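Cell Inhibiting Factor (CifBp) (PDB 3GQM) deamidates a specific glutamine side chain of host NEDD8 to glutamate, which disables cullin-RING ubiquitin ligases and blocks the host cell cycle. Local coordinates at residues 61-66 / 269-274; 76-79 / 83-86. All coordinates share one frame; numbering follows the deposited sequence.

Contact 1: 61-66 / 269-274; sequences LLIARD and AQYVAG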
loop_
_atom_site.group_PDB
_atom_site.type_symbol
_atom_site.label_atom_id
_atom_site.label_comp_id
_atom_site.label_asym_id
_atom_site.label_seq_id
_atom_site.Cartn_x
_atom_site.Cartn_y
_atom_site.Cartn_z
ATOM N N LEU A 61 0.295 11.608 13.321
ATOM C CA LEU A 61 1.300 11.654 12.250
ATOM C C LEU A 61 2.083 10.393 12.335
ATOM O O LEU A 61 2.500 10.015 13.451
ATOM C CB LEU A 61 2.290 12.811 12.435
ATOM C CG LEU A 61 1.930 14.206 11.899
ATOM C CD1 LEU A 61 3.061 15.126 12.270
ATOM C CD2 LEU A 61 1.670 14.239 10.348
ATOM N N LEU A 62 2.313 9.750 11.183
ATOM C CA LEU A 62 3.194 8.586 11.178
ATOM C C LEU A 62 4.504 8.857 11.921
ATOM O O LEU A 62 4.929 8.038 12.758
ATOM C CB LEU A 62 3.466 8.043 9.758
ATOM C CG LEU A 62 4.183 6.670 9.653
ATOM C CD1 LEU A 62 3.689 5.917 8.344
ATOM C CD2 LEU A 62 5.717 6.738 9.668
ATOM N N ILE A 63 5.145 9.995 11.631
ATOM C CA ILE A 63 6.502 10.215 12.152
ATOM C C ILE A 63 6.451 10.637 13.606
ATOM O O ILE A 63 7.466 10.687 14.241
ATOM C CB ILE A 63 7.312 11.271 11.335
ATOM C CG1 ILE A 63 6.514 12.587 11.273
ATOM C CG2 ILE A 63 7.704 10.702 9.932
ATOM C CD1 ILE A 63 7.305 13.771 10.803
ATOM N N ALA A 64 5.272 10.950 14.131
ATOM C CA ALA A 64 5.166 11.219 15.563
ATOM C C ALA A 64 5.103 9.958 16.396
ATOM O O ALA A 64 5.051 10.062 17.637
ATOM C CB ALA A 64 3.979 12.127 15.876
ATOM N N ARG A 65 5.098 8.780 15.748
ATOM C CA ARG A 65 5.079 7.499 16.467
ATOM C C ARG A 65 6.354 7.193 17.256
ATOM O O ARG A 65 7.461 7.181 16.711
ATOM C CB ARG A 65 4.789 6.317 15.525
ATOM C CG ARG A 65 3.377 6.347 14.922
ATOM C CD ARG A 65 3.275 5.390 13.757
ATOM N NE ARG A 65 1.927 5.396 13.179
ATOM C CZ ARG A 65 1.570 4.702 12.109
ATOM N NH1 ARG A 65 2.468 3.921 11.458
ATOM N NH2 ARG A 65 0.317 4.774 11.702
ATOM N N ASP A 66 6.178 6.854 18.530
ATOM C CA ASP A 66 7.299 6.575 19.416
ATOM C C ASP A 66 7.464 5.091 19.509
ATOM O O ASP A 66 6.586 4.450 20.026
ATOM C CB ASP A 66 6.973 7.096 20.814
ATOM C CG ASP A 66 8.205 7.219 21.708
ATOM O OD1 ASP A 66 9.268 6.590 21.443
ATOM O OD2 ASP A 66 8.087 7.983 22.692
ATOM N N ALA A 269 10.511 9.274 4.770
ATOM C CA ALA A 269 11.053 7.909 4.703
ATOM C C ALA A 269 12.460 7.828 5.305
ATOM O O ALA A 269 12.845 6.784 5.876
ATOM C CB ALA A 269 11.052 7.343 3.287
ATOM N N GLN A 270 13.232 8.918 5.156
ATOM C CA GLN A 270 14.619 8.951 5.671
ATOM C C GLN A 270 14.564 8.889 7.186
ATOM O O GLN A 270 15.291 8.122 7.809
ATOM C CB GLN A 270 15.391 10.215 5.213
ATOM N N TYR A 271 13.695 9.698 7.757
ATOM C CA TYR A 271 13.480 9.686 9.174
ATOM C C TYR A 271 13.186 8.254 9.668
ATOM O O TYR A 271 13.881 7.732 10.556
ATOM C CB TYR A 271 12.353 10.651 9.557
ATOM C CG TYR A 271 11.960 10.491 11.008
ATOM C CD1 TYR A 271 12.598 11.227 12.007
ATOM C CD2 TYR A 271 10.996 9.550 11.381
ATOM C CE1 TYR A 271 12.268 11.048 13.335
ATOM C CE2 TYR A 271 10.663 9.361 12.694
ATOM C CZ TYR A 271 11.296 10.108 13.667
ATOM O OH TYR A 271 10.936 9.917 14.971
ATOM N N VAL A 272 12.188 7.603 9.053
ATOM C CA VAL A 272 11.774 6.278 9.472
ATOM C C VAL A 272 12.905 5.292 9.300
ATOM O O VAL A 272 13.175 4.471 10.197
ATOM C CB VAL A 272 10.474 5.778 8.719
ATOM C CG1 VAL A 272 10.196 4.294 9.080
ATOM C CG2 VAL A 272 9.270 6.664 9.072
ATOM N N ALA A 273 13.581 5.380 8.153
ATOM C CA ALA A 273 14.739 4.558 7.923
ATOM C C ALA A 273 15.874 4.875 8.910
ATOM O O ALA A 273 16.761 4.063 9.081
ATOM C CB ALA A 273 15.232 4.652 6.452
ATOM N N GLY A 274 15.855 6.044 9.542
ATOM C CA GLY A 274 16.982 6.451 10.411
ATOM C C GLY A 274 17.054 5.542 11.632
ATOM O O GLY A 274 17.690 5.882 12.647
#
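I63 brings its CG2 methyl obliquely up to the Y271 ring, 3.8 Å from CD2, and its CB is a little farther off, 4.1 Å from both CD2 and CE2 of Y271. Y271 has its CG anti to its own backbone N (chi1 171°), which carries the ring out from the last turn of helix 262-273 to the short 3-10 turn at 62-64. There the phenol oxygen OH ends 3.6 Å from the backbone O of I63, an approach too long to count as a hydrogen bond. Deeper in, V272 offers CG2 to L62, whose CD2 lies 3.6 Å away; these two side chains run roughly at right angles. The same V272 methyl is also a looser neighbour of I63 CG2. V52 of helix 47-53 and L114 of helix 104-116 touch both L62 and V272, so the inner half of the contact belongs to a shared apolar cluster. In this way the C-terminal helix is packed against the loop leading into helix 67-80. With no hydrogen bond or salt bridge between the segments, their fit depends on the shapes of apolar groups, buried at L62 and V272 and more open to solvent at Y271.

Contact 2: 76-79 / 83-86; sequences KSVT and GLEN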
loop_
_atom_site.group_PDB
_atom_site.type_symbol
_atom_site.label_atom_id
_atom_site.label_comp_id
_atom_site.label_asym_id
_atom_site.label_seq_id
_atom_site.Cartn_x
_atom_site.Cartn_y
_atom_site.Cartn_z
ATOM N N LYS A 76 2.482 -4.014 27.901
ATOM C CA LYS A 76 1.278 -3.846 28.697
ATOM C C LYS A 76 0.182 -4.824 28.281
ATOM O O LYS A 76 -0.374 -5.574 29.115
ATOM C CB LYS A 76 0.802 -2.408 28.600
ATOM C CG LYS A 76 -0.393 -2.167 29.482
ATOM C CD LYS A 76 -1.045 -0.825 29.225
ATOM C CE LYS A 76 -2.520 -0.865 29.760
ATOM N NZ LYS A 76 -3.503 -1.465 28.737
ATOM N N SER A 77 -0.115 -4.857 26.986
ATOM C CA SER A 77 -1.137 -5.771 26.465
ATOM C C SER A 77 -0.827 -7.241 26.832
ATOM O O SER A 77 -1.727 -8.037 27.176
ATOM C CB SER A 77 -1.283 -5.586 24.931
ATOM O OG SER A 77 -1.867 -6.738 24.333
ATOM N N VAL A 78 0.441 -7.624 26.736
ATOM C CA VAL A 78 0.802 -9.013 26.985
ATOM C C VAL A 78 0.559 -9.325 28.485
ATOM O O VAL A 78 0.059 -10.398 28.838
ATOM C CB VAL A 78 2.276 -9.290 26.560
ATOM C CG1 VAL A 78 2.858 -10.468 27.334
ATOM C CG2 VAL A 78 2.376 -9.537 25.066
ATOM N N THR A 79 0.890 -8.366 29.345
ATOM C CA THR A 79 0.637 -8.498 30.775
ATOM C C THR A 79 -0.853 -8.620 31.049
ATOM O O THR A 79 -1.263 -9.465 31.825
ATOM C CB THR A 79 1.205 -7.286 31.560
ATOM O OG1 THR A 79 2.545 -7.037 31.137
ATOM C CG2 THR A 79 1.241 -7.565 33.052
ATOM N N GLY A 83 0.821 -12.700 30.656
ATOM C CA GLY A 83 2.107 -13.159 30.149
ATOM C C GLY A 83 2.104 -13.669 28.729
ATOM O O GLY A 83 1.052 -14.045 28.159
ATOM N N LEU A 84 3.300 -13.696 28.172
ATOM C CA LEU A 84 3.517 -14.032 26.776
ATOM C C LEU A 84 3.044 -15.426 26.357
ATOM O O LEU A 84 2.400 -15.550 25.307
ATOM C CB LEU A 84 4.982 -13.812 26.376
ATOM C CG LEU A 84 5.277 -13.707 24.874
ATOM C CD1 LEU A 84 4.262 -12.864 24.168
ATOM C CD2 LEU A 84 6.688 -13.141 24.642
ATOM N N GLU A 85 3.338 -16.461 27.152
ATOM C CA GLU A 85 2.951 -17.810 26.726
ATOM C C GLU A 85 1.424 -18.014 26.766
ATOM O O GLU A 85 0.860 -18.667 25.893
ATOM C CB GLU A 85 3.881 -18.973 27.230
ATOM C CG GLU A 85 3.730 -19.626 28.618
ATOM N N ASN A 86 0.773 -17.330 27.703
ATOM C CA ASN A 86 -0.682 -17.159 27.708
ATOM C C ASN A 86 -1.263 -16.327 26.571
ATOM O O ASN A 86 -2.361 -16.615 26.087
ATOM C CB ASN A 86 -1.118 -16.510 29.007
ATOM C CG ASN A 86 -1.700 -17.498 29.969
ATOM O OD1 ASN A 86 -2.585 -18.284 29.605
ATOM N ND2 ASN A 86 -1.211 -17.477 31.211
#
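V78 lays its CG1 methyl over the backbone where G83 joins L84, 3.4 Å from L84 N and 3.6 Å from G83 C. Its other methyl, CG2, turns to the L84 side chain and meets CD1 at 3.9 Å, while the CB of L84 is a more distant neighbour of CG1. The valine torsion explains the split: CG1 is anti to the backbone N (chi1 155°) and CG2 anti to the carbonyl carbon, so one branch covers main chain and the other a leucine methyl. L84 comes in obliquely, and P96, from a loop farther along the chain, touches both side chains.

The arrangement is a short connection between two consecutive helices, in which helix 67-80 passes through a few residues into helix 84-91. G83 sits at the N-cap of the second helix with a positive phi of 94°; in this conformation a CB would be jammed against the preceding carbonyl oxygen. From there its backbone N donates to V78 O at 3.0 Å. The bond is bent, with 140° at the hydrogen, and the donor stands above the carbonyl plane. It reaches from G83 back to the residue five positions earlier and ties the last turn of the first helix to the start of the second.

Y87, one turn into helix 84-91, also touches V78 and brings a further side chain to this buried valine. T79 faces the other way, and its OG1 is hydrogen-bonded back to E75 O within its own helix.

How the contacts relate
Helix 67-80 connects the two places: contact 1 involves the loop that leads into it, and contact 2 its far end; the centres of the two contacts are about 27 Å apart, with no touch between them. Contact 1 joins parts of the chain some 200 residues apart and lies nearer the centre of the molecule, backed by several helices. Contact 2 closes a local turn on a projecting arm, its centre about 30 Å from the centre of the chain, and is nested inside the loop that contact 1 closes. Each is partly buried, but the first relies on apolar packing, whereas the second adds a backbone hydrogen bond and a glycine to its valine and leucine.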